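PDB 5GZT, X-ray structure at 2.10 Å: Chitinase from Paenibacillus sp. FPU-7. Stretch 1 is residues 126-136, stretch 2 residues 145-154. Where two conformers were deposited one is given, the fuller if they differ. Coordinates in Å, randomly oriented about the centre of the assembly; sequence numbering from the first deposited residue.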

# COMPACT_ATOMS: atom_id res chain seq x y z
N ILE B 126 -4.51 62.31 -1.30
CA ILE B 126 -3.94 61.70 -2.48
C ILE B 126 -5.06 61.77 -3.54
O ILE B 126 -6.19 61.26 -3.34
N LYS B 127 -4.69 62.38 -4.65
CA LYS B 127 -5.62 62.73 -5.72
C LYS B 127 -5.18 62.05 -6.99
O LYS B 127 -3.97 61.81 -7.21
N GLY B 128 -6.16 61.88 -7.85
CA GLY B 128 -5.95 61.47 -9.21
C GLY B 128 -6.21 59.98 -9.31
O GLY B 128 -6.49 59.35 -8.31
N GLN B 129 -6.02 59.47 -10.54
CA GLN B 129 -6.38 58.12 -10.94
C GLN B 129 -5.18 57.20 -10.96
O GLN B 129 -5.34 55.99 -11.18
N GLY B 130 -3.99 57.77 -10.74
CA GLY B 130 -2.80 56.99 -10.43
C GLY B 130 -2.96 55.90 -9.34
O GLY B 130 -3.94 55.91 -8.59
N SER B 131 -2.06 54.93 -9.36
CA SER B 131 -2.21 53.71 -8.57
C SER B 131 -1.12 53.64 -7.45
O SER B 131 0.02 54.07 -7.64
N VAL B 132 -1.54 53.09 -6.32
CA VAL B 132 -0.68 52.85 -5.14
C VAL B 132 -0.83 51.34 -4.85
O VAL B 132 -1.94 50.87 -4.62
N GLY B 133 0.26 50.58 -4.91
CA GLY B 133 0.12 49.13 -4.62
C GLY B 133 -0.12 48.86 -3.13
O GLY B 133 -1.03 48.12 -2.78
N THR B 134 0.67 49.50 -2.22
CA THR B 134 0.40 49.36 -0.73
C THR B 134 0.52 50.69 -0.04
O THR B 134 1.54 51.36 -0.27
N ALA B 135 -0.55 51.13 0.66
CA ALA B 135 -0.52 52.36 1.43
C ALA B 135 -0.22 51.91 2.89
O ALA B 135 -0.98 51.14 3.46
N VAL B 136 0.87 52.44 3.45
CA VAL B 136 1.31 52.17 4.86
C VAL B 136 0.93 53.42 5.61
O VAL B 136 1.48 54.51 5.41
N SER B 145 -6.87 60.59 2.74
CA SER B 145 -7.88 60.32 1.68
C SER B 145 -7.23 60.00 0.34
O SER B 145 -6.18 60.57 -0.06
N PHE B 146 -7.85 59.05 -0.35
CA PHE B 146 -7.44 58.63 -1.69
C PHE B 146 -8.62 58.79 -2.65
O PHE B 146 -9.69 58.32 -2.36
N GLU B 147 -8.42 59.50 -3.75
CA GLU B 147 -9.51 59.56 -4.79
C GLU B 147 -9.66 58.19 -5.42
O GLU B 147 -10.76 57.78 -5.65
N SER B 148 -8.57 57.48 -5.63
CA SER B 148 -8.69 56.09 -6.01
C SER B 148 -7.96 55.18 -5.01
O SER B 148 -6.80 55.41 -4.65
N ALA B 149 -8.70 54.17 -4.56
CA ALA B 149 -8.26 53.29 -3.50
C ALA B 149 -6.93 52.66 -3.80
O ALA B 149 -6.70 52.27 -4.93
N PRO B 150 -6.02 52.61 -2.79
CA PRO B 150 -4.78 51.83 -2.92
C PRO B 150 -5.09 50.35 -3.07
O PRO B 150 -6.13 49.96 -2.61
N GLY B 151 -4.19 49.57 -3.64
CA GLY B 151 -4.43 48.12 -3.83
C GLY B 151 -4.52 47.36 -2.54
O GLY B 151 -5.40 46.54 -2.36
N LYS B 152 -3.55 47.59 -1.64
CA LYS B 152 -3.64 47.14 -0.21
C LYS B 152 -3.27 48.28 0.74
O LYS B 152 -2.48 49.17 0.37
N THR B 153 -3.85 48.26 1.94
CA THR B 153 -3.52 49.25 3.00
C THR B 153 -3.02 48.48 4.22
O THR B 153 -3.62 47.45 4.61
N GLU B 154 -1.90 48.95 4.77
CA GLU B 154 -1.35 48.41 6.01
C GLU B 154 -1.17 49.58 7.03
O GLU B 154 -1.49 50.74 6.75

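The unusual feature here is a parallel pairing broken in two: Ile126 bridges Phe146, but from Thr134 with Lys152 onward the register has shifted by two, and side chains and waters fill the gap between the ladders.

Glu147 does much of that work. Its CB points toward the first stretch, and with chi1 -75° (m) and chi2 180° (t) its carboxylate reaches the backbone, where Gly128 N donates to Glu147 OE1 at 2.8 Å with an N-H...O angle of 160°. The Gly128 phi/psi of 99/-179 would jam a CB against the preceding carbonyl, so these backbone angles by themselves call for glycine. Water 4 donates to both Glu147 OE1 (2.7 Å) and Gln129 OE1 (2.8 Å); water 3 similarly joins Gln129 OE1 (3.0 Å) to Glu147 O (2.8 Å). The CA-to-CB bond of Ser148 (chi1 69°, p) also points toward the first stretch, its OG lying 3.1 Å from Gly130 O at an angle too poor for a hydrogen bond. Water 1 accepts from Ser148 N at 2.9 Å, and water 6 accepts from Val132 N at 3.0 Å.

The apolar cluster gathers around Phe146 (chi1 -68°, m; chi2 87°). Ile126, with chi1 -62° (m) and chi2 88° (p), places CD1 3.9 Å from the Phe146 ring centroid, 18° off the normal, evidence for a CH-pi contact over the face. Val132 CG2 meets the ring edge at Phe146 CE2, 4.4 Å away. Ala135 CB lies 3.7 Å from Phe146 CZ and 3.8 Å from Pro150 CG, while Val132 CG1, from a t rotamer, packs 4.0 Å from Pro150 CB.

On the sheet face carrying Thr134, Lys152, Val136 and Glu154, the one direct side-chain hydrogen bond runs from Lys152 NZ to Thr134 OG1 at 2.9 Å; Thr134 CG2 and Val136 CG2 only pack against Glu154 OE1, at 3.7 and 4.0 Å.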

# COMPACT_ATOMS: atom_id res chain seq x y z
CB ILE B 126 -3.51 60.23 -2.32
CG1 ILE B 126 -2.37 60.10 -1.22
CG2 ILE B 126 -2.99 59.63 -3.65
CD1 ILE B 126 -2.93 59.92 0.19
CB LYS B 127 -5.54 64.25 -5.98
CG LYS B 127 -5.96 65.07 -4.76
CD LYS B 127 -6.05 66.58 -4.99
CE LYS B 127 -6.54 67.21 -3.64
NZ LYS B 127 -6.56 68.71 -3.58
CB GLN B 129 -7.12 58.19 -12.36
CG GLN B 129 -8.49 58.83 -12.22
CD GLN B 129 -9.47 58.08 -11.31
OE1 GLN B 129 -10.02 58.63 -10.29
NE2 GLN B 129 -9.70 56.84 -11.66
CB SER B 131 -2.12 52.44 -9.44
OG SER B 131 -3.23 52.47 -10.29
CB VAL B 132 -1.15 53.63 -3.94
CG1 VAL B 132 -0.34 53.21 -2.68
CG2 VAL B 132 -0.95 55.12 -4.14
CB THR B 134 1.37 48.35 -0.11
OG1 THR B 134 1.18 47.13 -0.78
CG2 THR B 134 1.11 48.08 1.46
CB ALA B 135 -1.86 53.09 1.40
CB VAL B 136 2.78 51.91 4.92
CG1 VAL B 136 3.22 51.66 6.41
CG2 VAL B 136 3.13 50.67 4.12
CB SER B 145 -8.84 61.48 1.51
OG SER B 145 -8.13 62.67 1.27
CB PHE B 146 -7.10 57.21 -1.67
CG PHE B 146 -5.89 56.90 -0.90
CD1 PHE B 146 -5.98 56.66 0.48
CD2 PHE B 146 -4.66 56.76 -1.55
CE1 PHE B 146 -4.83 56.30 1.20
CE2 PHE B 146 -3.55 56.42 -0.81
CZ PHE B 146 -3.65 56.17 0.54
CB GLU B 147 -9.26 60.63 -5.84
CG GLU B 147 -9.52 62.02 -5.32
CD GLU B 147 -9.26 63.10 -6.36
OE1 GLU B 147 -8.77 62.79 -7.48
OE2 GLU B 147 -9.54 64.27 -6.04
CB SER B 148 -8.28 55.85 -7.48
OG SER B 148 -6.92 56.01 -7.72
CB ALA B 149 -9.30 52.21 -3.22
CB PRO B 150 -4.04 52.02 -1.57
CG PRO B 150 -5.04 52.61 -0.67
CD PRO B 150 -6.17 53.22 -1.46
CB LYS B 152 -2.72 45.98 0.09
CG LYS B 152 -2.90 44.75 -0.79
CD LYS B 152 -1.80 43.74 -0.52
CE LYS B 152 -0.43 44.16 -1.06
NZ LYS B 152 0.60 44.42 0.01
CB THR B 153 -4.71 50.08 3.46
OG1 THR B 153 -5.59 49.22 4.18
CG2 THR B 153 -5.41 50.71 2.34
CB GLU B 154 0.00 47.80 5.73
CG GLU B 154 -0.07 46.50 4.97
CD GLU B 154 1.30 46.02 4.51
OE1 GLU B 154 2.31 46.74 4.65
OE2 GLU B 154 1.35 44.88 4.02
O HOH W 1 -6.04 58.88 -5.57
O HOH W 2 -8.06 62.54 -1.58
O HOH W 3 -11.76 57.31 -8.25
O HOH W 4 -9.76 61.32 -9.52
O HOH W 5 -4.21 56.81 -5.79
O HOH W 6 -4.52 52.51 -6.28